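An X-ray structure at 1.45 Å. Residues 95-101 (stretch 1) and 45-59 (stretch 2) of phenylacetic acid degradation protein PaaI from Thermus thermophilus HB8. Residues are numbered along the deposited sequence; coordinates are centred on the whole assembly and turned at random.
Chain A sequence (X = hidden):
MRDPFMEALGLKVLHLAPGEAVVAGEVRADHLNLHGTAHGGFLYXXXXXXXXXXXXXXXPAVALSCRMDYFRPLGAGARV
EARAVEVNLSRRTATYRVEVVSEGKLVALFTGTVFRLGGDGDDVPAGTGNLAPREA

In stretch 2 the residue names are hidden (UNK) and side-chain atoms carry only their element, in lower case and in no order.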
ATOM      1  N   THR A  95     -11.430   4.574  -6.423  1.00 12.88           N
ATOM      2  CA  THR A  95     -10.176   3.849  -6.554  1.00 12.70           C
ATOM      3  C   THR A  95      -9.910   3.473  -8.005  1.00 12.57           C
ATOM      4  O   THR A  95     -10.826   3.099  -8.741  1.00 12.68           O
ATOM      5  CB  THR A  95     -10.202   2.589  -5.665  1.00 12.05           C
ATOM      6  OG1 THR A  95     -10.357   2.989  -4.298  1.00 12.44           O
ATOM      7  CG2 THR A  95      -8.913   1.786  -5.814  1.00 13.55           C
ATOM      8  N   TYR A  96      -8.644   3.582  -8.402  1.00 12.06           N
ATOM      9  CA  TYR A  96      -8.223   3.289  -9.765  1.00 11.99           C
ATOM     10  C   TYR A  96      -7.000   2.394  -9.818  1.00 11.98           C
ATOM     11  O   TYR A  96      -6.152   2.428  -8.925  1.00 13.32           O
ATOM     12  CB  TYR A  96      -7.894   4.597 -10.503  1.00 12.96           C
ATOM     13  CG  TYR A  96      -9.062   5.543 -10.580  1.00 12.31           C
ATOM     14  CD1 TYR A  96      -9.474   6.266  -9.460  1.00 12.88           C
ATOM     15  CD2 TYR A  96      -9.834   5.620 -11.737  1.00 12.97           C
ATOM     16  CE1 TYR A  96     -10.638   7.027  -9.485  1.00 14.18           C
ATOM     17  CE2 TYR A  96     -11.001   6.379 -11.773  1.00 13.06           C
ATOM     18  CZ  TYR A  96     -11.398   7.071 -10.642  1.00 14.41           C
ATOM     19  OH  TYR A  96     -12.587   7.762 -10.646  1.00 15.29           O
ATOM     20  N   ARG A  97      -6.928   1.588 -10.872  1.00 12.15           N
ATOM     21  CA  ARG A  97      -5.786   0.719 -11.109  1.00 13.00           C
ATOM     22  C   ARG A  97      -5.079   1.305 -12.321  1.00 13.26           C
ATOM     23  O   ARG A  97      -5.720   1.624 -13.325  1.00 13.98           O
ATOM     24  CB  ARG A  97      -6.218  -0.714 -11.430  1.00 14.87           C
ATOM     25  CG  ARG A  97      -5.117  -1.505 -12.143  1.00 18.56           C
ATOM     26  CD  ARG A  97      -5.403  -2.993 -12.251  1.00 21.60           C
ATOM     27  NE  ARG A  97      -6.708  -3.286 -12.831  1.00 24.48           N
ATOM     28  CZ  ARG A  97      -7.786  -3.611 -12.122  1.00 25.01           C
ATOM     29  NH1 ARG A  97      -7.717  -3.688 -10.798  1.00 24.43           N
ATOM     30  NH2 ARG A  97      -8.932  -3.861 -12.739  1.00 26.28           N
ATOM     31  N   VAL A  98      -3.765   1.459 -12.225  1.00 11.77           N
ATOM     32  CA  VAL A  98      -2.997   2.005 -13.329  1.00 12.16           C
ATOM     33  C   VAL A  98      -1.863   1.067 -13.708  1.00 12.97           C
ATOM     34  O   VAL A  98      -0.944   0.833 -12.922  1.00 13.39           O
ATOM     35  CB  VAL A  98      -2.405   3.390 -12.977  1.00 12.22           C
ATOM     36  CG1 VAL A  98      -1.712   3.982 -14.198  1.00 12.86           C
ATOM     37  CG2 VAL A  98      -3.508   4.326 -12.497  1.00 14.83           C
ATOM     38  N   GLU A  99      -1.943   0.514 -14.911  1.00 12.66           N
ATOM     39  CA  GLU A  99      -0.908  -0.381 -15.398  1.00 13.04           C
ATOM     40  C   GLU A  99       0.133   0.424 -16.164  1.00 13.23           C
ATOM     41  O   GLU A  99      -0.206   1.209 -17.051  1.00 13.95           O
ATOM     42  CB  GLU A  99      -1.516  -1.449 -16.309  1.00 13.84           C
ATOM     43  CG  GLU A  99      -2.257  -2.543 -15.552  1.00 15.98           C
ATOM     44  CD  GLU A  99      -2.893  -3.566 -16.470  1.00 20.21           C
ATOM     45  OE1 GLU A  99      -2.416  -3.719 -17.613  1.00 22.22           O
ATOM     46  OE2 GLU A  99      -3.863  -4.227 -16.039  1.00 23.55           O
ATOM     47  N   VAL A 100       1.397   0.247 -15.797  1.00 13.19           N
ATOM     48  CA  VAL A 100       2.495   0.941 -16.464  1.00 12.75           C
ATOM     49  C   VAL A 100       3.097  -0.087 -17.413  1.00 13.08           C
ATOM     50  O   VAL A 100       3.625  -1.117 -16.984  1.00 14.13           O
ATOM     51  CB  VAL A 100       3.538   1.439 -15.444  1.00 13.07           C
ATOM     52  CG1 VAL A 100       4.653   2.189 -16.155  1.00 13.97           C
ATOM     53  CG2 VAL A 100       2.859   2.356 -14.431  1.00 14.67           C
ATOM     54  N   VAL A 101       3.002   0.205 -18.707  1.00 13.69           N
ATOM     55  CA  VAL A 101       3.449  -0.707 -19.748  1.00 14.53           C
ATOM     56  C   VAL A 101       4.480  -0.128 -20.708  1.00 15.56           C
ATOM     57  O   VAL A 101       4.422   1.045 -21.071  1.00 15.88           O
ATOM     58  CB  VAL A 101       2.225  -1.173 -20.578  1.00 15.53           C
ATOM     59  CG1 VAL A 101       2.646  -2.181 -21.632  1.00 17.34           C
ATOM     60  CG2 VAL A 101       1.166  -1.761 -19.654  1.00 16.53           C
ATOM     61  N   UNK A  45       5.255   9.355 -11.321  1.00 12.95           N
ATOM     62  CA  UNK A  45       4.643  10.577 -11.834  1.00 13.18           C
ATOM     63  C   UNK A  45       3.772  10.263 -13.047  1.00 12.80           C
ATOM     64  O   UNK A  45       2.692  10.833 -13.214  1.00 13.19           O
ATOM     65  c   UNK A  45       5.720  11.587 -12.208  1.00 13.58           C
ATOM     66  N   UNK A  46       4.250   9.357 -13.891  1.00 13.07           N
ATOM     67  CA  UNK A  46       3.510   8.951 -15.078  1.00 12.68           C
ATOM     68  C   UNK A  46       2.188   8.302 -14.671  1.00 13.00           C
ATOM     69  O   UNK A  46       1.121   8.681 -15.154  1.00 13.50           O
ATOM     70  c   UNK A  46       3.699   7.403 -17.165  1.00 15.57           C
ATOM     71  c   UNK A  46       4.342   7.962 -15.896  1.00 14.50           C
ATOM     72  c   UNK A  46       3.616   8.498 -18.221  1.00 18.34           C
ATOM     73  c   UNK A  46       4.527   6.240 -17.681  1.00 17.72           C
ATOM     74  N   UNK A  47       2.261   7.326 -13.771  1.00 12.50           N
ATOM     75  CA  UNK A  47       1.062   6.632 -13.313  1.00 12.56           C
ATOM     76  C   UNK A  47       0.120   7.580 -12.585  1.00 12.88           C
ATOM     77  O   UNK A  47      -1.092   7.554 -12.803  1.00 13.03           O
ATOM     78  c   UNK A  47       1.450   5.476 -12.399  1.00 12.09           C
ATOM     79  N   UNK A  48       0.684   8.417 -11.721  1.00 12.80           N
ATOM     80  CA  UNK A  48      -0.099   9.372 -10.951  1.00 13.20           C
ATOM     81  C   UNK A  48      -0.834  10.352 -11.857  1.00 14.10           C
ATOM     82  O   UNK A  48      -1.950  10.771 -11.550  1.00 14.04           O
ATOM     83  c   UNK A  48       0.040  11.035  -9.058  1.00 17.48           C
ATOM     84  o   UNK A  48       0.189  12.269  -9.146  1.00 18.77           O
ATOM     85  c   UNK A  48       0.812  10.142  -9.996  1.00 14.66           C
ATOM     86  o   UNK A  48      -0.725  10.498  -8.233  1.00 21.61           O
ATOM     87  N   UNK A  49      -0.207  10.719 -12.969  1.00 13.59           N
ATOM     88  CA  UNK A  49      -0.832  11.648 -13.906  1.00 13.98           C
ATOM     89  C   UNK A  49      -2.063  11.016 -14.560  1.00 13.60           C
ATOM     90  O   UNK A  49      -3.092  11.672 -14.710  1.00 13.99           O
ATOM     91  c   UNK A  49       0.175  12.090 -14.970  1.00 14.37           C
ATOM     92  o   UNK A  49       1.225  12.846 -14.385  1.00 15.77           O
ATOM     93  N   UNK A  50      -1.958   9.747 -14.947  1.00 12.60           N
ATOM     94  CA  UNK A  50      -3.091   9.051 -15.554  1.00 12.22           C
ATOM     95  C   UNK A  50      -4.192   8.902 -14.499  1.00 13.11           C
ATOM     96  O   UNK A  50      -5.376   9.056 -14.791  1.00 13.55           O
ATOM     97  c   UNK A  50      -2.653   7.685 -16.062  1.00 12.42           C
ATOM     98  N   UNK A  51      -3.774   8.602 -13.271  1.00 12.24           N
ATOM     99  CA  UNK A  51      -4.656   8.448 -12.115  1.00 12.17           C
ATOM    100  C   UNK A  51      -5.416   9.756 -11.867  1.00 12.44           C
ATOM    101  O   UNK A  51      -6.634   9.757 -11.672  1.00 12.62           O
ATOM    102  c   UNK A  51      -4.432   8.186  -9.566  1.00 12.07           C
ATOM    103  c   UNK A  51      -6.054   7.430  -7.940  1.00 16.75           C
ATOM    104  c   UNK A  51      -3.771   8.071 -10.914  1.00 12.36           C
ATOM    105  c   UNK A  51      -3.880   9.015  -8.595  1.00 14.49           C
ATOM    106  c   UNK A  51      -4.401   9.053  -7.303  1.00 13.35           C
ATOM    107  c   UNK A  51      -5.528   7.400  -9.229  1.00 14.74           C
ATOM    108  c   UNK A  51      -5.487   8.257  -6.978  1.00 15.70           C
ATOM    109  N   UNK A  52      -4.686  10.867 -11.894  1.00 12.59           N
ATOM    110  CA  UNK A  52      -5.276  12.183 -11.682  1.00 14.10           C
ATOM    111  C   UNK A  52      -6.313  12.518 -12.746  1.00 14.58           C
ATOM    112  O   UNK A  52      -7.421  12.952 -12.432  1.00 14.42           O
ATOM    113  c   UNK A  52      -4.183  13.242 -11.678  1.00 15.24           C
ATOM    114  N   UNK A  53      -5.955  12.318 -14.008  1.00 13.94           N
ATOM    115  CA  UNK A  53      -6.878  12.620 -15.091  1.00 14.60           C
ATOM    116  C   UNK A  53      -8.117  11.730 -15.053  1.00 14.71           C
ATOM    117  O   UNK A  53      -9.243  12.221 -15.161  1.00 15.21           O
ATOM    118  c   UNK A  53      -5.124  13.591 -16.705  1.00 17.27           C
ATOM    119  c   UNK A  53      -5.792  14.963 -16.685  1.00 21.21           C
ATOM    120  c   UNK A  53      -6.167  12.497 -16.442  1.00 15.73           C
ATOM    121  c   UNK A  53      -4.450  13.348 -18.044  1.00 19.13           C
ATOM    122  N   UNK A  54      -7.921  10.426 -14.887  1.00 14.02           N
ATOM    123  CA  UNK A  54      -9.057   9.511 -14.842  1.00 14.59           C
ATOM    124  C   UNK A  54     -10.005   9.850 -13.696  1.00 14.48           C
ATOM    125  O   UNK A  54     -11.217   9.931 -13.884  1.00 15.13           O
ATOM    126  c   UNK A  54      -8.571   8.072 -14.702  1.00 13.69           C
ATOM    127  N   UNK A  55      -9.456  10.048 -12.504  1.00 13.82           N
ATOM    128  CA  UNK A  55     -10.291  10.349 -11.352  1.00 13.61           C
ATOM    129  C   UNK A  55     -11.020  11.684 -11.457  1.00 14.64           C
ATOM    130  O   UNK A  55     -12.175  11.797 -11.046  1.00 15.80           O
ATOM    131  c   UNK A  55      -9.461  10.305 -10.061  1.00 14.45           C
ATOM    132  o   UNK A  55      -8.398  11.244 -10.081  1.00 14.44           O
ATOM    133  N   UNK A  56     -10.363  12.691 -12.020  1.00 15.20           N
ATOM    134  CA  UNK A  56     -10.996  13.995 -12.124  1.00 15.44           C
ATOM    135  C   UNK A  56     -12.079  14.101 -13.190  1.00 16.42           C
ATOM    136  O   UNK A  56     -12.781  15.107 -13.254  1.00 16.70           O
ATOM    137  c   UNK A  56      -9.309  15.468 -10.946  1.00 19.12           C
ATOM    138  c   UNK A  56      -9.927  15.079 -12.283  1.00 17.53           C
ATOM    139  n   UNK A  56      -8.282  14.733 -10.531  1.00 22.83           N
ATOM    140  o   UNK A  56      -9.770  16.399 -10.281  1.00 20.56           O
ATOM    141  N   UNK A  57     -12.234  13.068 -14.015  1.00 15.32           N
ATOM    142  CA  UNK A  57     -13.302  13.093 -15.015  1.00 15.90           C
ATOM    143  C   UNK A  57     -14.631  12.936 -14.277  1.00 16.85           C
ATOM    144  O   UNK A  57     -15.693  13.186 -14.844  1.00 18.51           O
ATOM    145  c   UNK A  57     -13.202  11.938 -16.040  1.00 15.44           C
ATOM    146  o   UNK A  57     -13.265  10.677 -15.356  1.00 16.55           O
ATOM    147  c   UNK A  57     -11.919  12.035 -16.840  1.00 16.55           C
ATOM    148  N   UNK A  58     -14.566  12.514 -13.016  1.00 16.04           N
ATOM    149  CA  UNK A  58     -15.769  12.321 -12.202  1.00 16.33           C
ATOM    150  C   UNK A  58     -16.052  13.531 -11.321  1.00 17.90           C
ATOM    151  O   UNK A  58     -17.073  13.584 -10.633  1.00 21.87           O
ATOM    152  n   UNK A  58     -17.849   8.252 -15.101  1.00 18.86           N
ATOM    153  c   UNK A  58     -16.352   9.449 -13.038  1.00 15.17           C
ATOM    154  n   UNK A  58     -16.854   6.222 -14.707  1.00 17.21           N
ATOM    155  c   UNK A  58     -15.302   9.791 -11.997  1.00 15.83           C
ATOM    156  c   UNK A  58     -15.614  11.098 -11.291  1.00 16.29           C
ATOM    157  c   UNK A  58     -16.984   7.510 -14.421  1.00 16.24           C
ATOM    158  n   UNK A  58     -16.263   8.051 -13.446  1.00 15.18           N
ATOM    159  N   UNK A  59     -15.142  14.497 -11.342  1.00 17.31           N
ATOM    160  CA  UNK A  59     -15.288  15.682 -10.519  1.00 18.39           C
ATOM    161  C   UNK A  59     -13.995  15.892  -9.754  1.00 19.14           C
ATOM    162  O   UNK A  59     -13.154  14.993  -9.723  1.00 18.53           O
TER
HETATM  163  O   HOH W   1     -12.959  10.062  -8.985  1.00 15.39           O

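Position 45 has one side-chain carbon, far from the strand. It is Ala 45.

Position 46 has four carbons, forked at the second. Its CA-to-CB bond points sideways, but its end comes nearer, to Val 100. The fork one carbon beyond CB identifies Leu 46. Leu 46 CD2 is 4.3 Å from Val 100 CG1.

Position 47 has a single carbon, pointing toward the strand. That CB lies 3.9 Å from Val 98 CG1 and 4.0 Å from Val 100 CG2. It is Ala 47. The backbones come close here: Ala 47 CA is 6.2 Å from Val 98 CA.

Position 48 has two carbons, the second carrying two oxygens. It points away from the strand. A carboxylate this short is Asp 48.

Position 49 has one carbon, then one oxygen, out of reach of the strand. It is Ser 49. Its OG donates a hydrogen bond to Ala 45 O (2.8 Å), one turn back in the helix.

Position 50 has one carbon, directed toward the strand, with CB 4.3 Å from Val 98 CG1. It is Ala 50.

Position 51 has one carbon, then a ring of six carbons with no oxygen attached. This is Phe 51. CA-to-CB points sideways, but the ring comes nearer. CD1 is 3.9 Å from Tyr 96 CB, which sits at the ring edge. Phe 51 CB is 4.1 Å from Val 98 CG2.

Position 52 has one carbon, out of reach of the strand. It is Ala 52.

Position 53 has four carbons, forked at the second, also out of reach. It is Leu 53.

Position 54 has one carbon, toward the strand, with CB 4.0 Å from Tyr 96 CD2. It is Ala 54.

Position 55 has one carbon and one oxygen. CB is 3.5 Å from Tyr 96 CE1, and the backbone N lies over one face of the tyrosine ring. It is Ser 55. A water bridges the stretches. The oxygen O of water 1 is 2.8 Å from Ser 55 O, to which the water donates, and 2.9 Å from Tyr 96 OH in a second hydrogen bond.

Position 56 has two carbons, the second carrying one oxygen and one nitrogen. It is Asn 56, pointing away. ND2 donates to Ala 52 O (2.7 Å).

Position 57 has a carbon bearing one oxygen and one carbon. It is Thr 57. OG1 donates to Ala 54 O (2.6 Å).

Position 58 has three carbons, a nitrogen, then a carbon with two more nitrogens. This guanidinium marks Arg 58. Its CG is 3.6 Å from Tyr 96 OH.

Position 59 has no side chain. It is Gly 59, with positive phi. A CB would be jammed against the preceding carbonyl oxygen.

The contact is mainly apolar packing. Tyr 96, Val 98 and Val 100 point toward the helix; the intervening residues point away. Small alanines leave room for a close approach, 8.6 Å between axes. The directions run roughly antiparallel, at 142°. No direct hydrogen bond crosses; the water supplies a polar link beside Tyr 96.

Stretch 2 (45-59) ALADSAFALASNTRG
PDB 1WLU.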